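PDB 5G23: type-iv like pilin ttha1219, which is a type IV-like pilin, probably a membrane-associated structural protein of a pilus system linked to natural competence and DNA uptake. Local coordinates for residues B[84-89]-B[102-107]; B[68-73]-B[159-164]; B[64-69]-B[88-93]; B[171-176]-B[229-234]. One frame throughout, in Å; residues are numbered along the deposited sequence.

Contact 1: residues B[84-89]-B[102-107]; sequences QGWFLC and GEVRGT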
# COMPACT_ATOMS: atom_id res chain seq x y z
N GLN B 84 -13.78 -10.42 1.88
CA GLN B 84 -12.91 -11.40 1.23
C GLN B 84 -13.08 -11.36 -0.27
O GLN B 84 -14.20 -11.20 -0.75
CB GLN B 84 -13.13 -12.82 1.73
CG GLN B 84 -13.14 -13.01 3.25
CD GLN B 84 -13.77 -14.32 3.62
OE1 GLN B 84 -13.10 -15.35 3.61
NE2 GLN B 84 -15.09 -14.32 3.83
N GLY B 85 -11.98 -11.59 -1.01
CA GLY B 85 -11.98 -11.61 -2.44
C GLY B 85 -10.96 -12.57 -3.06
O GLY B 85 -9.98 -12.93 -2.44
N TRP B 86 -11.24 -13.00 -4.28
CA TRP B 86 -10.33 -13.97 -4.97
C TRP B 86 -10.12 -13.44 -6.39
O TRP B 86 -10.95 -12.69 -6.96
CB TRP B 86 -10.93 -15.36 -4.97
CG TRP B 86 -11.08 -15.96 -3.63
CD1 TRP B 86 -10.22 -16.79 -3.02
CD2 TRP B 86 -12.16 -15.74 -2.70
NE1 TRP B 86 -10.66 -17.09 -1.75
CE2 TRP B 86 -11.87 -16.47 -1.54
CE3 TRP B 86 -13.33 -14.96 -2.74
CZ2 TRP B 86 -12.70 -16.46 -0.43
CZ3 TRP B 86 -14.19 -14.99 -1.67
CH2 TRP B 86 -13.85 -15.73 -0.49
N PHE B 87 -9.01 -13.81 -6.96
CA PHE B 87 -8.65 -13.44 -8.35
C PHE B 87 -7.62 -14.42 -8.89
O PHE B 87 -6.95 -15.13 -8.13
CB PHE B 87 -8.11 -12.02 -8.42
CG PHE B 87 -6.94 -11.79 -7.47
CD1 PHE B 87 -7.16 -11.51 -6.14
CD2 PHE B 87 -5.66 -11.87 -7.92
CE1 PHE B 87 -6.09 -11.32 -5.24
CE2 PHE B 87 -4.57 -11.64 -7.05
CZ PHE B 87 -4.80 -11.40 -5.71
N LEU B 88 -7.49 -14.45 -10.20
CA LEU B 88 -6.52 -15.26 -10.89
C LEU B 88 -5.23 -14.48 -11.02
O LEU B 88 -5.22 -13.32 -11.39
CB LEU B 88 -6.98 -15.61 -12.28
CG LEU B 88 -6.05 -16.61 -13.01
CD1 LEU B 88 -6.16 -17.98 -12.39
CD2 LEU B 88 -6.35 -16.69 -14.50
N CYS B 89 -4.13 -15.10 -10.69
CA CYS B 89 -2.84 -14.46 -10.87
C CYS B 89 -2.29 -14.57 -12.29
O CYS B 89 -2.19 -15.66 -12.79
CB CYS B 89 -1.88 -15.09 -9.89
SG CYS B 89 -2.12 -14.46 -8.27
N GLY B 102 -1.19 -18.19 -13.06
CA GLY B 102 -2.33 -19.02 -13.50
C GLY B 102 -3.09 -19.72 -12.39
O GLY B 102 -3.84 -20.67 -12.63
N GLU B 103 -2.88 -19.26 -11.18
CA GLU B 103 -3.53 -19.82 -9.98
C GLU B 103 -4.37 -18.76 -9.23
O GLU B 103 -4.04 -17.58 -9.21
CB GLU B 103 -2.45 -20.45 -9.10
CG GLU B 103 -1.95 -21.73 -9.73
CD GLU B 103 -0.69 -22.30 -9.08
OE1 GLU B 103 -0.10 -21.65 -8.16
OE2 GLU B 103 -0.29 -23.42 -9.53
N VAL B 104 -5.38 -19.25 -8.53
CA VAL B 104 -6.28 -18.37 -7.76
C VAL B 104 -5.67 -17.97 -6.44
O VAL B 104 -5.07 -18.80 -5.73
CB VAL B 104 -7.59 -19.14 -7.47
CG1 VAL B 104 -8.56 -18.27 -6.69
CG2 VAL B 104 -8.24 -19.59 -8.74
N ARG B 105 -5.81 -16.70 -6.07
CA ARG B 105 -5.40 -16.21 -4.79
C ARG B 105 -6.58 -15.53 -4.07
O ARG B 105 -7.47 -15.04 -4.72
CB ARG B 105 -4.32 -15.20 -4.95
CG ARG B 105 -3.06 -15.98 -5.36
CD ARG B 105 -1.80 -15.25 -4.99
NE ARG B 105 -1.79 -15.13 -3.54
CZ ARG B 105 -1.12 -15.94 -2.74
NH1 ARG B 105 -0.40 -16.94 -3.24
NH2 ARG B 105 -1.17 -15.72 -1.43
N GLY B 106 -6.55 -15.58 -2.76
CA GLY B 106 -7.53 -14.91 -1.92
C GLY B 106 -6.90 -13.81 -1.10
O GLY B 106 -5.71 -13.81 -0.76
N THR B 107 -7.76 -12.92 -0.67
CA THR B 107 -7.39 -11.81 0.14
C THR B 107 -8.54 -11.49 1.06
O THR B 107 -9.72 -11.61 0.68
CB THR B 107 -6.99 -10.61 -0.77
OG1 THR B 107 -6.34 -9.62 0.03
CG2 THR B 107 -8.20 -9.99 -1.48

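Contact 2: residues B[68-73]-B[159-164]; sequences TGQALV and AQAVNL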
# COMPACT_ATOMS: atom_id res chain seq x y z
N THR B 68 -13.55 -17.54 -12.49
CA THR B 68 -14.86 -18.16 -12.49
C THR B 68 -15.14 -18.63 -11.07
O THR B 68 -14.24 -19.12 -10.38
CB THR B 68 -14.88 -19.41 -13.45
OG1 THR B 68 -15.18 -18.96 -14.75
CG2 THR B 68 -15.91 -20.44 -13.06
N GLY B 69 -16.38 -18.52 -10.63
CA GLY B 69 -16.73 -18.92 -9.28
C GLY B 69 -16.82 -17.72 -8.32
O GLY B 69 -17.03 -16.58 -8.77
N GLN B 70 -16.68 -18.00 -7.04
CA GLN B 70 -16.93 -17.04 -5.98
C GLN B 70 -15.77 -16.04 -5.94
O GLN B 70 -14.61 -16.42 -5.84
CB GLN B 70 -17.09 -17.73 -4.62
CG GLN B 70 -17.54 -16.76 -3.56
CD GLN B 70 -17.92 -17.41 -2.26
OE1 GLN B 70 -17.07 -17.94 -1.53
NE2 GLN B 70 -19.18 -17.29 -1.91
N ALA B 71 -16.11 -14.77 -6.09
CA ALA B 71 -15.12 -13.72 -6.28
C ALA B 71 -15.04 -12.76 -5.12
O ALA B 71 -14.01 -12.18 -4.90
CB ALA B 71 -15.44 -12.95 -7.58
N LEU B 72 -16.14 -12.60 -4.38
CA LEU B 72 -16.22 -11.62 -3.32
C LEU B 72 -17.22 -12.09 -2.30
O LEU B 72 -18.34 -12.58 -2.65
CB LEU B 72 -16.65 -10.27 -3.89
CG LEU B 72 -16.67 -9.11 -2.92
CD1 LEU B 72 -15.29 -8.60 -2.66
CD2 LEU B 72 -17.56 -7.97 -3.44
N VAL B 73 -16.88 -11.90 -1.04
CA VAL B 73 -17.84 -12.05 0.05
C VAL B 73 -17.72 -10.87 0.96
O VAL B 73 -16.65 -10.57 1.50
CB VAL B 73 -17.61 -13.34 0.88
CG1 VAL B 73 -18.60 -13.42 2.01
CG2 VAL B 73 -17.80 -14.58 0.04
N ALA B 159 -24.98 -8.55 3.74
CA ALA B 159 -24.24 -9.79 3.38
C ALA B 159 -24.36 -9.97 1.91
O ALA B 159 -25.48 -9.93 1.32
CB ALA B 159 -24.83 -10.99 4.07
N GLN B 160 -23.27 -10.24 1.27
CA GLN B 160 -23.37 -10.47 -0.14
C GLN B 160 -22.23 -11.27 -0.66
O GLN B 160 -21.10 -11.00 -0.28
CB GLN B 160 -23.30 -9.08 -0.74
CG GLN B 160 -22.81 -9.00 -2.15
CD GLN B 160 -23.97 -9.14 -3.12
OE1 GLN B 160 -24.89 -9.95 -2.89
NE2 GLN B 160 -24.00 -8.29 -4.12
N ALA B 161 -22.51 -12.21 -1.55
CA ALA B 161 -21.47 -12.95 -2.26
C ALA B 161 -21.60 -12.69 -3.73
O ALA B 161 -22.73 -12.70 -4.26
CB ALA B 161 -21.52 -14.45 -1.98
N VAL B 162 -20.51 -12.47 -4.41
CA VAL B 162 -20.56 -12.37 -5.88
C VAL B 162 -19.96 -13.60 -6.49
O VAL B 162 -18.83 -13.99 -6.16
CB VAL B 162 -19.77 -11.18 -6.39
CG1 VAL B 162 -19.79 -11.12 -7.90
CG2 VAL B 162 -20.35 -9.89 -5.81
N ASN B 163 -20.70 -14.19 -7.42
CA ASN B 163 -20.25 -15.36 -8.21
C ASN B 163 -20.10 -14.97 -9.69
O ASN B 163 -20.96 -14.30 -10.27
CB ASN B 163 -21.26 -16.52 -8.04
CG ASN B 163 -21.41 -16.93 -6.56
OD1 ASN B 163 -22.52 -16.87 -5.99
ND2 ASN B 163 -20.29 -17.21 -5.89
N LEU B 164 -18.97 -15.31 -10.26
CA LEU B 164 -18.71 -15.01 -11.65
C LEU B 164 -18.94 -16.31 -12.42
O LEU B 164 -18.34 -17.34 -12.16
CB LEU B 164 -17.31 -14.49 -11.84
CG LEU B 164 -17.03 -13.24 -11.01
CD1 LEU B 164 -15.67 -12.64 -11.36
CD2 LEU B 164 -18.13 -12.23 -11.23

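Contact 3: residues B[64-69]-B[88-93]; sequences GYRLTG and LCEAGM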
# COMPACT_ATOMS: atom_id res chain seq x y z
N GLY B 64 -11.82 -10.71 -8.71
CA GLY B 64 -12.59 -11.23 -9.78
C GLY B 64 -11.81 -11.41 -11.07
O GLY B 64 -12.30 -12.00 -11.99
N TYR B 65 -10.59 -10.92 -11.12
CA TYR B 65 -9.79 -10.88 -12.36
C TYR B 65 -9.61 -12.26 -12.93
O TYR B 65 -9.07 -13.14 -12.26
CB TYR B 65 -8.44 -10.27 -12.08
CG TYR B 65 -7.58 -10.11 -13.31
CD1 TYR B 65 -7.91 -9.14 -14.26
CD2 TYR B 65 -6.48 -10.89 -13.52
CE1 TYR B 65 -7.14 -8.96 -15.40
CE2 TYR B 65 -5.71 -10.74 -14.66
CZ TYR B 65 -6.04 -9.77 -15.58
OH TYR B 65 -5.29 -9.64 -16.71
N ARG B 66 -10.14 -12.43 -14.13
CA ARG B 66 -10.14 -13.66 -14.92
C ARG B 66 -10.62 -14.86 -14.12
O ARG B 66 -10.16 -15.96 -14.34
CB ARG B 66 -8.76 -13.87 -15.57
CG ARG B 66 -8.36 -12.72 -16.49
CD ARG B 66 -6.98 -12.84 -17.10
NE ARG B 66 -6.77 -14.15 -17.70
CZ ARG B 66 -5.58 -14.66 -18.03
NH1 ARG B 66 -4.45 -13.96 -17.88
NH2 ARG B 66 -5.51 -15.88 -18.53
N LEU B 67 -11.58 -14.65 -13.21
CA LEU B 67 -12.02 -15.69 -12.28
C LEU B 67 -13.37 -16.24 -12.67
O LEU B 67 -14.22 -15.52 -13.11
CB LEU B 67 -12.11 -15.12 -10.86
CG LEU B 67 -12.18 -16.11 -9.71
CD1 LEU B 67 -10.81 -16.69 -9.46
CD2 LEU B 67 -12.67 -15.51 -8.43
N THR B 68 -13.55 -17.54 -12.49
CA THR B 68 -14.86 -18.16 -12.49
C THR B 68 -15.14 -18.63 -11.07
O THR B 68 -14.24 -19.12 -10.38
CB THR B 68 -14.88 -19.41 -13.45
OG1 THR B 68 -15.18 -18.96 -14.75
CG2 THR B 68 -15.91 -20.44 -13.06
N GLY B 69 -16.38 -18.52 -10.63
CA GLY B 69 -16.73 -18.92 -9.28
C GLY B 69 -16.82 -17.72 -8.32
O GLY B 69 -17.03 -16.58 -8.77
N LEU B 88 -7.49 -14.45 -10.20
CA LEU B 88 -6.52 -15.26 -10.89
C LEU B 88 -5.23 -14.48 -11.02
O LEU B 88 -5.22 -13.32 -11.39
CB LEU B 88 -6.98 -15.61 -12.28
CG LEU B 88 -6.05 -16.61 -13.01
CD1 LEU B 88 -6.16 -17.98 -12.39
CD2 LEU B 88 -6.35 -16.69 -14.50
N CYS B 89 -4.13 -15.10 -10.69
CA CYS B 89 -2.84 -14.46 -10.87
C CYS B 89 -2.29 -14.57 -12.29
O CYS B 89 -2.19 -15.66 -12.79
CB CYS B 89 -1.88 -15.09 -9.89
SG CYS B 89 -2.12 -14.46 -8.27
N GLU B 90 -1.88 -13.45 -12.89
CA GLU B 90 -1.10 -13.36 -14.16
C GLU B 90 0.32 -12.90 -13.77
O GLU B 90 0.48 -11.91 -13.04
CB GLU B 90 -1.70 -12.31 -15.13
CG GLU B 90 -1.04 -12.09 -16.55
CD GLU B 90 -2.05 -11.44 -17.57
OE1 GLU B 90 -3.23 -11.29 -17.10
OE2 GLU B 90 -1.76 -11.07 -18.79
N ALA B 91 1.33 -13.62 -14.21
CA ALA B 91 2.72 -13.25 -13.91
C ALA B 91 3.03 -11.76 -14.20
O ALA B 91 2.53 -11.20 -15.17
CB ALA B 91 3.67 -14.13 -14.69
N GLY B 92 3.83 -11.14 -13.33
CA GLY B 92 4.40 -9.83 -13.59
C GLY B 92 3.55 -8.67 -13.09
O GLY B 92 4.06 -7.54 -12.99
N MET B 93 2.29 -8.92 -12.79
CA MET B 93 1.31 -7.84 -12.47
C MET B 93 1.28 -7.48 -10.99
O MET B 93 1.30 -6.30 -10.64
CB MET B 93 -0.10 -8.18 -13.03
CG MET B 93 -0.27 -7.77 -14.51
SD MET B 93 -1.84 -8.10 -15.40
CE MET B 93 -3.15 -7.57 -14.28

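Contact 4: residues B[171-176]-B[229-234]; sequences PKVSAL and VQTPNL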
# COMPACT_ATOMS: atom_id res chain seq x y z
N PRO B 171 -24.52 -10.99 -8.06
CA PRO B 171 -25.05 -9.82 -8.79
C PRO B 171 -23.93 -9.02 -9.45
O PRO B 171 -22.77 -9.36 -9.24
CB PRO B 171 -25.67 -8.97 -7.69
CG PRO B 171 -24.80 -9.28 -6.51
CD PRO B 171 -24.54 -10.77 -6.61
N LYS B 172 -24.28 -7.97 -10.17
CA LYS B 172 -23.32 -7.12 -10.85
C LYS B 172 -22.90 -5.99 -9.92
O LYS B 172 -23.64 -5.05 -9.68
CB LYS B 172 -23.87 -6.50 -12.15
CG LYS B 172 -23.65 -7.31 -13.39
CD LYS B 172 -24.77 -8.31 -13.61
CE LYS B 172 -24.60 -9.12 -14.93
NZ LYS B 172 -25.20 -10.48 -14.87
N VAL B 173 -21.69 -6.05 -9.41
CA VAL B 173 -21.19 -5.06 -8.49
C VAL B 173 -20.19 -4.18 -9.22
O VAL B 173 -19.23 -4.65 -9.74
CB VAL B 173 -20.50 -5.72 -7.26
CG1 VAL B 173 -19.81 -4.68 -6.39
CG2 VAL B 173 -21.53 -6.48 -6.44
N SER B 174 -20.45 -2.91 -9.27
CA SER B 174 -19.61 -2.02 -10.05
C SER B 174 -18.52 -1.33 -9.22
O SER B 174 -17.56 -0.82 -9.80
CB SER B 174 -20.46 -1.06 -10.87
OG SER B 174 -21.06 -0.12 -10.08
N ALA B 175 -18.74 -1.22 -7.91
CA ALA B 175 -17.79 -0.51 -7.01
C ALA B 175 -18.00 -0.85 -5.58
O ALA B 175 -19.07 -1.33 -5.20
CB ALA B 175 -17.87 0.98 -7.22
N LEU B 176 -16.98 -0.61 -4.76
CA LEU B 176 -17.04 -0.74 -3.31
C LEU B 176 -16.76 0.64 -2.72
O LEU B 176 -15.95 1.39 -3.29
CB LEU B 176 -16.01 -1.70 -2.77
CG LEU B 176 -16.08 -3.14 -3.28
CD1 LEU B 176 -14.93 -3.93 -2.71
CD2 LEU B 176 -17.41 -3.79 -2.91
N VAL B 229 -13.66 2.27 -4.68
CA VAL B 229 -12.84 1.36 -5.48
C VAL B 229 -13.68 0.74 -6.56
O VAL B 229 -14.68 0.07 -6.26
CB VAL B 229 -12.28 0.24 -4.62
CG1 VAL B 229 -11.34 -0.60 -5.47
CG2 VAL B 229 -11.47 0.79 -3.46
N GLN B 230 -13.34 0.99 -7.85
CA GLN B 230 -14.10 0.40 -8.93
C GLN B 230 -13.78 -1.10 -8.95
O GLN B 230 -12.65 -1.50 -8.61
CB GLN B 230 -13.79 1.09 -10.27
CG GLN B 230 -14.03 2.55 -10.28
CD GLN B 230 -15.47 2.93 -10.07
OE1 GLN B 230 -15.73 3.75 -9.21
NE2 GLN B 230 -16.40 2.33 -10.78
N THR B 231 -14.76 -1.92 -9.35
CA THR B 231 -14.58 -3.33 -9.41
C THR B 231 -15.02 -3.85 -10.79
O THR B 231 -15.99 -4.60 -10.91
CB THR B 231 -15.35 -4.03 -8.28
OG1 THR B 231 -16.72 -3.67 -8.35
CG2 THR B 231 -14.80 -3.68 -6.89
N PRO B 232 -14.33 -3.43 -11.86
CA PRO B 232 -14.78 -3.78 -13.19
C PRO B 232 -14.82 -5.31 -13.42
O PRO B 232 -15.65 -5.81 -14.20
CB PRO B 232 -13.78 -3.08 -14.12
CG PRO B 232 -12.59 -2.82 -13.26
CD PRO B 232 -13.14 -2.57 -11.88
N ASN B 233 -13.95 -6.07 -12.76
CA ASN B 233 -14.02 -7.54 -12.92
C ASN B 233 -15.29 -8.14 -12.33
O ASN B 233 -15.61 -9.29 -12.64
CB ASN B 233 -12.79 -8.18 -12.35
CG ASN B 233 -11.50 -7.57 -12.88
OD1 ASN B 233 -10.62 -7.24 -12.11
ND2 ASN B 233 -11.41 -7.38 -14.15
N LEU B 234 -16.00 -7.44 -11.45
CA LEU B 234 -17.25 -7.99 -10.89
C LEU B 234 -18.52 -7.55 -11.59
O LEU B 234 -19.65 -7.80 -11.09
CB LEU B 234 -17.38 -7.60 -9.42
CG LEU B 234 -16.22 -7.97 -8.50
CD1 LEU B 234 -16.54 -7.46 -7.13
CD2 LEU B 234 -15.99 -9.47 -8.49
O HOH W 1 -19.40 2.03 -10.43

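Contact 1: residues B[84-89]-B[102-107]
Phe87 and Arg105 lie side by side on one face of an antiparallel strand pair and point the same way. With CG between the backbone N and the carbonyl carbon (chi1 54°), the Phe87 ring lies alongside Arg105, whose CB rests over one of its faces, offset toward the rim and 3.9 Å from Phe87 CZ. This is a CH-pi contact. The Arg105 chain then passes Cys89, whose SG lies 3.4 Å from Arg105 CD and is bonded to Cys97. A bend at chi3 (63°) places NE, and NH1 reaches Ser100. Strands 82-88 and 104-112 are neighbours in the larger antiparallel sheet of this pilin domain. Thr107, on the Phe87 face, ties the sheet to helix 44-61 through a hydrogen bond from its OG1 to Glu59. Two hydrogen-bonded pairs, Gly85 with Thr107 and Phe87 with Arg105, set the register. Arg105 N bonds to Phe87 O at 2.8 Å. Beyond the regular pairing, Cys89 N bonds to Glu103 O, and Gly102 N to Cys89 O at 2.7 Å. On the opposite face Trp86 lies obliquely by Gly106, its CD1 3.5 Å from Gly106 CA. Gly106 has no side chain to hold the indole off. Trp86 NE1 donates a hydrogen bond to Cys126 O, and Trp86 CB meets Val104 CG1 at 4.1 Å. Leu88 CD1 packs against the backbone of Gly102, 3.5 Å from Gly102 C.

Contact 2: residues B[68-73]-B[159-164]
Ala71 and Leu72 both stand opposite Val162, which makes a classic beta bulge in the antiparallel pairing of strands 69-75 and 160-165. The extra residue shifts the register by one. Ala71 N bonds to Val162 O, and Val162 N to Leu72 O, each at 2.8 Å. Gly69 and Leu164 form a doubly bonded pair before the bulge. The bulge turns Ala71 CB toward the other strand, where this small bump sits against the branch point of Leu164, 3.8 Å from Leu164 CG. Leu164 CG is anti to its own carbonyl carbon (chi1 -57°), which puts the branch beside Ala71. Next along, Leu72 and Val162 meet at an oblique angle. Leu72 CB is 4.1 Å from Val162 CB, and Leu72 CD2 reaches Val162 CG2. Leu234, near the C-terminus, packs on Ala71 and Leu72, and Val173 of strand 173-184 packs on Val162. The other face carries Gln70, Val73, Ala161 and Asn163. Here Trp86 of strand 82-88 borders Gln70 and Val73. The Asn163 amide tucks against the root of Gln70, with ND2 3.4 Å from Gln70 CA. The two amide planes are only 14° apart. The extended Gln70 chain passes this amide and ends at a small side chain, with Gln70 NE2 3.7 Å from Ala161 CB.

Contact 3: residues B[64-69]-B[88-93]
Tyr65 and Arg66 form the corner of a type II beta turn, Gly64 to Leu67, and both side chains reach the loop after strand 82-88. Arg66 is the third residue of the turn and has a positive phi (50°), as that position requires. The turn is closed by Leu67 N to Gly64 O. The backbone link across the contact is Leu88 N to Tyr65 O, 2.9 Å.

The polar contacts converge on one oxygen, Glu90 OE1. Tyr65 OH donates to Glu90 OE1 at 2.7 Å, meeting it on the syn side and 25° out of the carboxylate plane. Arg66 NH1 makes a salt bridge to Glu90 OE1 at 3.0 Å, but the hydrogen bond in it is weak. The guanidinium and carboxylate planes stand at 90°. Leu88 O lies at the edge of the Tyr65 ring, near its plane. Glu90 OE2 lies close to Glu90 OE2 of the second subunit; the positive charge of Arg66 may ease that repulsion.

Apolar packing fills in around these groups. Arg66 CG lies over the centre of the Tyr65 ring, so one residue of the turn covers its neighbour. Leu88 CD2 sits over one face of the Arg66 guanidinium, toward its rim, and also touches Arg66 CB at 3.9 Å.

The sulfur contact is a Met-aromatic one at the subunit interface, where Met93 also packs on Met93 of the second subunit. Met93 and Tyr65 meet tip to tip. The SD lies obliquely to the ring, and Met93 CE comes to 3.9 Å from Tyr65 CZ.

Contact 4: residues B[171-176]-B[229-234]
Leu176 and Val229 form a doubly hydrogen-bonded antiparallel pair, Leu176 N to Val229 O and Val229 N to Leu176 O, where strand 221-230 ends as the outermost strand of the smaller sheet. Ala175 and Gln230 follow as a non-hydrogen-bonded pair. The chain then leaves the strand and passes into a short 3-10 turn, 232-234. Thr231 takes over the pairing. Its N bonds to Ser174 O at 3.0 Å. Its OG1 lies between the backbone N and the carbonyl carbon (chi1 56°), from where it donates to Val173 O, 3.0 Å away and well above the carbonyl plane. The same side chain turns CG2 to the apolar side, 3.9 Å from Leu176 CG, and the two side chains cross at about a right angle. Further on, the turn brings Leu234 back to the strand. Val173 N bonds to Leu234 O at 3.2 Å, and Val173 CB meets Leu234 CB at 4.2 Å. Leu234 also packs on Ala71 and Leu72, so the 3-10 turn after strand 221-230 packs on strand 69-75 of the larger sheet. A water bridges the segments, 2.7 Å from Ser174 OG and 3.0 Å from Gln230 NE2, whose N-H it accepts.

How the contacts relate
Contacts 1 and 2 belong to one antiparallel sheet. Strands 82-88 and 69-75 lie next to each other in it, so Trp86 and Ala71 join the two contacts by a backbone hydrogen bond. Contact 4 lies in the smaller sheet and is mostly buried; the other three are partly buried. Leu234, packed on Ala71, brings contact 4 against contact 2. Contact 3 sits at the strand ends and shares Leu88 and Cys89 with contact 1. It depends on charge and aromatic groups more than on strand pairing, which dominates contacts 1 and 2. Contact 4 mixes strand bonds with a side-chain hydroxyl. Contacts 3 and 4 both touch the second subunit.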